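Local coordinates for tailspike protein (PDB 3RIQ), which is the receptor-binding tailspike of a Salmonella phage, which recognises lipopolysaccharide and probably cleaves its O-antigen chain as an endorhamnosidase, at residues A[530-533]-A[537-540]; A[21-26]-A[38-43]; A[299-302]-A[306-309]; A[95-98]-A[102-105]. All coordinates share one frame; numbering follows the deposited sequence.

Interaction 1 of 4, residues A[530-533]-A[537-540]; sequences LAKK and TFVT
Leu530–Lys532 and Phe538–Thr540 are the antiparallel arms of a beta hairpin, with strand axes 4.8 Å apart at closest and 158° between their directions. Ala531 and Val539 are the hydrogen-bonded pair, flanked by the non-hydrogen-bonded pairs Leu530–Thr540 and Lys532–Phe538. Ala531 N meets Val539 O at 2.8 Å, the return bond from Val539 N to Ala531 O is longer at 3.1 Å, and Lys533 N continues the ladder to Thr537 O at the turn. The Phe538 ring shares one sheet face with Leu530 and Lys532. The extended chain of Lys532 (CG anti to N, chi1 -170°) carries its methylenes along the ring, CD lying 3.6 Å from Phe538 CZ, while NZ bonds Leu511 O and Glu512 O. From the other flank Leu530 CD1 approaches Phe538 CD2 at 4.0 Å. On the reverse face Ala531 CB touches Val539 CG2 at 4.0 Å, and Ala531 also packs on Phe521 of the second subunit. A bend in Lys533 at chi3 (-91°) brings NZ into a weak bond with Thr537 OG1, whose stronger partner is Asp535 OD1. A water joins Lys533 NZ to the strand, donating to Phe538 O at 2.7 Å.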
# COMPACT_ATOMS: atom_id res chain seq x y z
N LEU A 530 -56.83 3.24 -22.52
CA LEU A 530 -57.42 2.69 -21.30
C LEU A 530 -57.08 3.65 -20.16
O LEU A 530 -55.90 3.98 -19.95
CB LEU A 530 -56.85 1.30 -21.01
CG LEU A 530 -57.38 0.63 -19.75
CD1 LEU A 530 -58.90 0.29 -19.85
CD2 LEU A 530 -56.59 -0.63 -19.47
N ALA A 531 -58.09 4.11 -19.42
CA ALA A 531 -57.86 5.06 -18.32
C ALA A 531 -58.26 4.45 -17.01
O ALA A 531 -59.42 4.04 -16.86
CB ALA A 531 -58.66 6.30 -18.54
N LYS A 532 -57.32 4.41 -16.07
CA LYS A 532 -57.61 4.01 -14.70
C LYS A 532 -57.83 5.28 -13.88
O LYS A 532 -56.90 6.03 -13.62
CB LYS A 532 -56.45 3.17 -14.14
CG LYS A 532 -56.79 2.50 -12.78
CD LYS A 532 -55.71 1.53 -12.33
CE LYS A 532 -56.15 0.76 -11.06
NZ LYS A 532 -55.23 -0.37 -10.69
N LYS A 533 -59.09 5.55 -13.53
CA LYS A 533 -59.47 6.79 -12.86
C LYS A 533 -58.90 6.91 -11.44
O LYS A 533 -58.35 5.95 -10.91
CB LYS A 533 -61.01 6.89 -12.84
CG LYS A 533 -61.62 7.15 -14.23
CD LYS A 533 -63.17 7.20 -14.15
CE LYS A 533 -63.79 5.82 -14.38
NZ LYS A 533 -65.28 5.70 -14.02
N THR A 537 -61.53 2.73 -10.86
CA THR A 537 -62.38 2.20 -11.93
C THR A 537 -61.83 2.61 -13.31
O THR A 537 -60.96 3.48 -13.40
CB THR A 537 -63.84 2.66 -11.81
OG1 THR A 537 -63.92 4.09 -11.91
CG2 THR A 537 -64.40 2.22 -10.45
N PHE A 538 -62.37 2.00 -14.36
CA PHE A 538 -61.81 2.13 -15.70
C PHE A 538 -62.82 2.63 -16.73
O PHE A 538 -64.02 2.30 -16.67
CB PHE A 538 -61.32 0.76 -16.17
CG PHE A 538 -60.13 0.23 -15.41
CD1 PHE A 538 -60.30 -0.52 -14.25
CD2 PHE A 538 -58.82 0.43 -15.89
CE1 PHE A 538 -59.21 -1.02 -13.53
CE2 PHE A 538 -57.70 -0.09 -15.20
CZ PHE A 538 -57.91 -0.81 -14.00
N VAL A 539 -62.30 3.39 -17.70
CA VAL A 539 -63.04 3.76 -18.91
C VAL A 539 -62.07 3.70 -20.09
O VAL A 539 -60.84 3.82 -19.93
CB VAL A 539 -63.70 5.18 -18.83
CG1 VAL A 539 -64.97 5.15 -17.93
CG2 VAL A 539 -62.70 6.26 -18.36
N THR A 540 -62.64 3.49 -21.27
CA THR A 540 -61.83 3.45 -22.48
C THR A 540 -62.28 4.56 -23.42
O THR A 540 -63.49 4.68 -23.72
CB THR A 540 -61.96 2.08 -23.16
OG1 THR A 540 -61.45 1.06 -22.29
CG2 THR A 540 -61.19 2.05 -24.50
O HOH W 1 -65.91 3.20 -15.02

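Interaction 2 of 4, residues A[21-26]-A[38-43]; sequences MTLQEA and IDYNFI
Tyr40 meets Leu23 at the start of helix 23-29, where Thr22 and Glu25 form a capping box near the N-terminal end of the right-handed parallel beta-helix. The polar link across the contact is nearly straight: Leu23 N donates to Tyr40 OH at 3.0 Å with 171° at the hydrogen, so the phenol oxygen takes up an N-H of the helix's first turn. The same OH is also hydrogen-bonded to Glu46 OE1. A water bonded to Met21 O adds a weak, long bond to Tyr40 OH, and Met21 O itself sits at the ring edge, in its plane. Leu23 CB lies over one face of the Tyr40 ring, 4.1 Å from its centroid, in a CH-pi contact. With CG anti to the backbone N (chi1 -175°), the Tyr40 ring extends toward the helix start. Both Leu23 and Tyr40 pack further on Phe63 of strand 63-65, tying helix to beta-helix coil. The capping box orders the helix start that supplies this N-H: Glu25 N donates to Thr22 OG1 at 3.0 Å, while Glu25 OE1 takes two bonds, from Met21 N at 2.8 Å and, from above the carboxylate plane, from Thr22 N at 3.0 Å.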
# COMPACT_ATOMS: atom_id res chain seq x y z
N MET A 21 43.37 -27.01 10.47
CA MET A 21 43.10 -27.80 9.27
C MET A 21 41.61 -27.90 8.97
O MET A 21 41.22 -27.93 7.80
CB MET A 21 43.72 -29.20 9.37
CG MET A 21 45.23 -29.22 9.21
SD MET A 21 45.73 -28.58 7.59
CE MET A 21 45.27 -29.91 6.48
N THR A 22 40.78 -27.94 10.01
CA THR A 22 39.34 -28.17 9.83
C THR A 22 38.54 -27.10 10.54
O THR A 22 39.00 -26.47 11.52
CB THR A 22 38.87 -29.54 10.37
OG1 THR A 22 38.99 -29.57 11.79
CG2 THR A 22 39.67 -30.73 9.77
N LEU A 23 37.28 -26.95 10.12
CA LEU A 23 36.34 -26.08 10.78
C LEU A 23 36.03 -26.56 12.21
O LEU A 23 35.90 -25.73 13.12
CB LEU A 23 35.06 -25.97 9.95
CG LEU A 23 34.09 -24.88 10.38
CD1 LEU A 23 34.75 -23.49 10.55
CD2 LEU A 23 32.93 -24.86 9.31
N GLN A 24 35.98 -27.87 12.42
CA GLN A 24 35.79 -28.40 13.78
C GLN A 24 36.94 -27.98 14.71
O GLN A 24 36.70 -27.54 15.85
CB GLN A 24 35.66 -29.93 13.78
CG GLN A 24 35.54 -30.51 15.21
CD GLN A 24 34.21 -30.07 15.84
OE1 GLN A 24 33.14 -30.51 15.40
NE2 GLN A 24 34.27 -29.15 16.80
N GLU A 25 38.18 -28.07 14.23
CA GLU A 25 39.30 -27.65 15.10
C GLU A 25 39.18 -26.17 15.48
O GLU A 25 39.42 -25.78 16.63
CB GLU A 25 40.63 -27.88 14.39
CG GLU A 25 41.06 -29.34 14.33
CD GLU A 25 42.08 -29.65 13.25
OE1 GLU A 25 42.36 -28.78 12.40
OE2 GLU A 25 42.59 -30.79 13.25
N ALA A 26 38.75 -25.34 14.53
CA ALA A 26 38.56 -23.91 14.79
C ALA A 26 37.39 -23.68 15.78
O ALA A 26 37.52 -22.89 16.72
CB ALA A 26 38.32 -23.16 13.46
N ILE A 38 39.79 -17.72 5.24
CA ILE A 38 40.22 -18.38 4.00
C ILE A 38 39.10 -19.32 3.56
O ILE A 38 38.30 -19.78 4.38
CB ILE A 38 41.57 -19.14 4.15
CG1 ILE A 38 41.52 -20.19 5.26
CG2 ILE A 38 42.76 -18.15 4.31
CD1 ILE A 38 42.68 -21.16 5.21
N ASP A 39 39.01 -19.54 2.25
CA ASP A 39 37.96 -20.42 1.73
C ASP A 39 38.13 -21.83 2.35
O ASP A 39 39.26 -22.29 2.59
CB ASP A 39 38.06 -20.56 0.21
CG ASP A 39 37.56 -19.35 -0.54
OD1 ASP A 39 36.90 -18.45 0.03
OD2 ASP A 39 37.86 -19.30 -1.74
N TYR A 40 37.01 -22.49 2.61
CA TYR A 40 37.01 -23.77 3.26
C TYR A 40 36.31 -24.80 2.39
O TYR A 40 35.14 -24.64 2.05
CB TYR A 40 36.29 -23.67 4.61
CG TYR A 40 36.37 -24.93 5.40
CD1 TYR A 40 37.58 -25.35 5.96
CD2 TYR A 40 35.26 -25.76 5.54
CE1 TYR A 40 37.67 -26.53 6.66
CE2 TYR A 40 35.33 -26.95 6.25
CZ TYR A 40 36.55 -27.32 6.82
OH TYR A 40 36.68 -28.46 7.56
N ASN A 41 37.05 -25.85 2.04
CA ASN A 41 36.53 -26.94 1.22
C ASN A 41 36.00 -28.05 2.12
O ASN A 41 36.79 -28.82 2.72
CB ASN A 41 37.64 -27.44 0.30
CG ASN A 41 37.99 -26.44 -0.76
OD1 ASN A 41 39.04 -25.80 -0.71
ND2 ASN A 41 37.12 -26.30 -1.72
N PHE A 42 34.67 -28.11 2.24
CA PHE A 42 34.03 -29.13 3.10
C PHE A 42 33.68 -30.36 2.32
O PHE A 42 33.57 -30.33 1.08
CB PHE A 42 32.80 -28.55 3.85
CG PHE A 42 31.60 -28.28 2.98
CD1 PHE A 42 30.65 -29.29 2.74
CD2 PHE A 42 31.39 -27.01 2.44
CE1 PHE A 42 29.50 -29.06 1.95
CE2 PHE A 42 30.23 -26.76 1.66
CZ PHE A 42 29.29 -27.79 1.41
N ILE A 43 33.51 -31.45 3.06
CA ILE A 43 33.16 -32.75 2.46
C ILE A 43 31.69 -33.01 2.76
O ILE A 43 31.22 -32.64 3.83
CB ILE A 43 34.10 -33.92 2.98
CG1 ILE A 43 33.85 -35.20 2.18
CG2 ILE A 43 33.96 -34.14 4.54
CD1 ILE A 43 34.99 -36.26 2.40
O HOH W 2 39.47 -29.76 6.23

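Interaction 3 of 4, residues A[299-302]-A[306-309]; sequences AEYP and LPTQ
Tyr301 O is bonded by Arg292 NH1, whose NH2 weakly holds Pro302 O, and the Tyr301 side chain lies against the ring of Pro307. No hydrogen bond links 299-302 to 306-309, and the contact between these two parts of one loop is a proline–aromatic CH-pi pair. Pro307 CD stands over the middle of one Tyr301 ring face, 3.5 Å from the centroid and only 6° off the normal. Pro307 CG covers the outer part of the same face, 3.6 Å from Tyr301 CZ. The two side chains cross at about a right angle, the proline presenting its CD–CG side to the aromatic face. Tyr301 has CG beside its backbone N and anti to the carbonyl carbon (chi1 -70°), which turns one ring face to the proline. The Tyr301 ring also meets Tyr296 edge-to-face. Pro307 is the centre of an inverse gamma turn, with a weak bond from Thr308 N to Leu306 O. Leu306, buried against Arg261, Tyr263 and Arg292, is also held by a backbone bond with Gln330. The loop joins strand 281-282 to strand 311-318 of the right-handed beta-helix, and this packing folds its late part back on itself. At the base of the ring, Leu306 CD2 closes the contact on Tyr301 CB at 4.0 Å.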
# COMPACT_ATOMS: atom_id res chain seq x y z
N ALA A 299 -12.43 -34.42 9.54
CA ALA A 299 -13.72 -34.15 10.16
C ALA A 299 -13.75 -32.78 10.86
O ALA A 299 -14.80 -32.11 10.88
CB ALA A 299 -14.07 -35.24 11.13
N GLU A 300 -12.61 -32.36 11.40
CA GLU A 300 -12.49 -31.04 12.02
C GLU A 300 -12.51 -29.91 10.98
O GLU A 300 -13.22 -28.90 11.18
CB GLU A 300 -11.22 -30.97 12.87
CG GLU A 300 -11.37 -31.78 14.16
CD GLU A 300 -10.11 -31.85 14.99
OE1 GLU A 300 -9.00 -31.94 14.42
OE2 GLU A 300 -10.24 -31.89 16.23
N TYR A 301 -11.73 -30.06 9.91
CA TYR A 301 -11.71 -29.08 8.80
C TYR A 301 -11.58 -29.81 7.49
O TYR A 301 -10.58 -30.49 7.28
CB TYR A 301 -10.53 -28.12 8.95
CG TYR A 301 -10.70 -27.19 10.10
CD1 TYR A 301 -11.54 -26.08 9.98
CD2 TYR A 301 -10.11 -27.45 11.35
CE1 TYR A 301 -11.76 -25.24 11.06
CE2 TYR A 301 -10.31 -26.61 12.44
CZ TYR A 301 -11.13 -25.51 12.27
OH TYR A 301 -11.34 -24.66 13.33
N PRO A 302 -12.54 -29.61 6.57
CA PRO A 302 -12.43 -30.21 5.25
C PRO A 302 -11.21 -29.79 4.49
O PRO A 302 -10.57 -28.76 4.81
CB PRO A 302 -13.68 -29.71 4.52
CG PRO A 302 -14.69 -29.48 5.63
CD PRO A 302 -13.83 -28.91 6.76
N LEU A 306 -8.38 -25.50 6.23
CA LEU A 306 -7.74 -25.38 7.54
C LEU A 306 -7.73 -23.93 8.00
O LEU A 306 -7.58 -23.03 7.16
CB LEU A 306 -6.29 -25.91 7.48
CG LEU A 306 -6.17 -27.44 7.33
CD1 LEU A 306 -4.76 -27.88 6.87
CD2 LEU A 306 -6.57 -28.11 8.67
N PRO A 307 -7.80 -23.68 9.32
CA PRO A 307 -7.79 -22.31 9.80
C PRO A 307 -6.37 -21.74 9.90
O PRO A 307 -5.82 -21.52 10.97
CB PRO A 307 -8.51 -22.41 11.15
CG PRO A 307 -8.02 -23.77 11.71
CD PRO A 307 -7.96 -24.65 10.44
N THR A 308 -5.77 -21.52 8.74
CA THR A 308 -4.37 -21.11 8.70
C THR A 308 -4.13 -19.71 9.25
O THR A 308 -3.06 -19.47 9.82
CB THR A 308 -3.78 -21.27 7.29
OG1 THR A 308 -4.69 -20.69 6.33
CG2 THR A 308 -3.62 -22.77 6.97
N GLN A 309 -5.08 -18.77 9.07
CA GLN A 309 -4.96 -17.41 9.68
C GLN A 309 -3.64 -16.73 9.31
O GLN A 309 -3.03 -16.09 10.15
CB GLN A 309 -5.07 -17.48 11.21
CG GLN A 309 -6.47 -17.87 11.76
CD GLN A 309 -6.62 -17.42 13.22
OE1 GLN A 309 -6.74 -16.22 13.52
NE2 GLN A 309 -6.57 -18.37 14.14

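Interaction 4 of 4, residues A[95-98]-A[102-105]; sequences YRFD and NWVT
Phe97 and Trp103 pair through a single backbone bridge, their CA atoms 4.7 Å apart, in the long excursion that leaves the right-handed beta-helix between strands 79-87 and 146-151. Two backbone bonds frame the bridge: Val104 N to Arg96 O at 2.8 Å, with the donor well above the carbonyl plane, and Asp98 N to Asn102 O, in the carbonyl plane. Asp98 OD1 completes the closure by taking Asn102 N at 2.9 Å from above its carboxylate plane, while it also accepts from Asn100 N within the turn. CG of Asp98 sits between the backbone N and the carbonyl carbon (chi1 65°), which turns the carboxylate back over the chain reversal. The aromatic side chains lie side by side, pointing the same way, with ring planes 41° apart. Phe97 CE1 stands 3.5 Å above the plane of the Trp103 ring, and Phe97 CZ comes to 3.5 Å from Trp103 CZ3. Arg96 CD touches the indole edge in plane, its guanidinium going on to salt bridges with Asp128 and Asp130. Trp103 NE1 bonds Asp319 O and Phe97 makes a cation-pi contact with Arg242, fastening the excursion to other loops of the chain. Waters bridge further polar groups: one joins Arg96 NH1 to Val104 O, and another donates to Asp98 OD2 at 2.7 Å and to Trp103 O at 2.8 Å.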
# COMPACT_ATOMS: atom_id res chain seq x y z
N TYR A 95 17.81 -22.96 -18.42
CA TYR A 95 17.62 -21.52 -18.48
C TYR A 95 16.44 -21.21 -19.37
O TYR A 95 16.51 -21.38 -20.60
CB TYR A 95 18.90 -20.84 -19.00
CG TYR A 95 18.81 -19.32 -18.93
CD1 TYR A 95 18.65 -18.67 -17.71
CD2 TYR A 95 18.90 -18.55 -20.08
CE1 TYR A 95 18.55 -17.29 -17.65
CE2 TYR A 95 18.82 -17.13 -20.03
CZ TYR A 95 18.64 -16.52 -18.79
OH TYR A 95 18.56 -15.16 -18.69
N ARG A 96 15.34 -20.80 -18.76
CA ARG A 96 14.04 -20.76 -19.50
C ARG A 96 13.72 -19.41 -20.16
O ARG A 96 12.55 -19.11 -20.37
CB ARG A 96 12.90 -21.13 -18.53
CG ARG A 96 12.93 -22.60 -18.05
CD ARG A 96 11.77 -22.92 -17.13
NE ARG A 96 11.69 -24.35 -16.80
CZ ARG A 96 11.22 -25.30 -17.63
NH1 ARG A 96 10.76 -24.99 -18.84
NH2 ARG A 96 11.20 -26.57 -17.24
N PHE A 97 14.75 -18.61 -20.47
CA PHE A 97 14.55 -17.24 -20.96
C PHE A 97 15.37 -16.94 -22.20
O PHE A 97 16.45 -17.49 -22.40
CB PHE A 97 14.81 -16.21 -19.83
CG PHE A 97 13.99 -16.51 -18.60
CD1 PHE A 97 12.67 -16.04 -18.49
CD2 PHE A 97 14.50 -17.37 -17.60
CE1 PHE A 97 11.88 -16.38 -17.40
CE2 PHE A 97 13.72 -17.72 -16.51
CZ PHE A 97 12.39 -17.23 -16.41
N ASP A 98 14.84 -16.07 -23.04
CA ASP A 98 15.55 -15.67 -24.26
C ASP A 98 16.35 -14.39 -24.01
O ASP A 98 16.42 -13.88 -22.87
CB ASP A 98 14.58 -15.53 -25.46
CG ASP A 98 13.55 -14.39 -25.31
OD1 ASP A 98 13.73 -13.45 -24.48
OD2 ASP A 98 12.55 -14.43 -26.08
N ASN A 102 12.36 -12.92 -21.98
CA ASN A 102 11.02 -13.54 -22.05
C ASN A 102 11.07 -15.07 -21.96
O ASN A 102 12.09 -15.69 -22.30
CB ASN A 102 10.31 -13.16 -23.37
CG ASN A 102 9.88 -11.71 -23.40
OD1 ASN A 102 10.08 -11.00 -24.40
ND2 ASN A 102 9.27 -11.25 -22.31
N TRP A 103 9.97 -15.67 -21.50
CA TRP A 103 9.90 -17.13 -21.40
C TRP A 103 10.16 -17.81 -22.73
O TRP A 103 9.65 -17.36 -23.79
CB TRP A 103 8.53 -17.59 -20.91
CG TRP A 103 8.24 -17.27 -19.47
CD1 TRP A 103 7.47 -16.23 -18.98
CD2 TRP A 103 8.72 -17.99 -18.32
NE1 TRP A 103 7.43 -16.29 -17.60
CE2 TRP A 103 8.19 -17.34 -17.17
CE3 TRP A 103 9.54 -19.11 -18.15
CZ2 TRP A 103 8.47 -17.78 -15.85
CZ3 TRP A 103 9.79 -19.56 -16.86
CH2 TRP A 103 9.25 -18.90 -15.72
N VAL A 104 10.92 -18.90 -22.66
CA VAL A 104 11.09 -19.86 -23.75
C VAL A 104 10.34 -21.12 -23.32
O VAL A 104 10.60 -21.67 -22.24
CB VAL A 104 12.58 -20.21 -23.99
CG1 VAL A 104 12.71 -21.36 -25.03
CG2 VAL A 104 13.35 -18.95 -24.45
N THR A 105 9.39 -21.57 -24.13
CA THR A 105 8.58 -22.73 -23.73
C THR A 105 8.64 -23.92 -24.68
O THR A 105 8.24 -25.02 -24.30
CB THR A 105 7.09 -22.34 -23.52
OG1 THR A 105 6.56 -21.89 -24.77
CG2 THR A 105 6.92 -21.26 -22.46
O HOH W 3 9.65 -22.46 -19.83
O HOH W 4 11.42 -12.15 -26.70
O HOH W 5 10.79 -16.43 -26.20

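Along the chain the contacts come in the order interaction 2, 4, 3, 1, each closing before the next opens. Interaction 2 packs a helix start against the N-terminal end of the parallel beta-helix, and interaction 1 is a hairpin of the separate antiparallel sheet of strands 516-521, 527-532 and 538-542 near the C-terminus; their centres are 105 Å apart, on opposite sides of the chain's centre. Interactions 3 and 4, with centres 39 Å apart, order two loops that leave the beta-helix body, likewise on opposite sides of that centre. None touches another. Of the four, interaction 1 alone is reached by another subunit of the trimer.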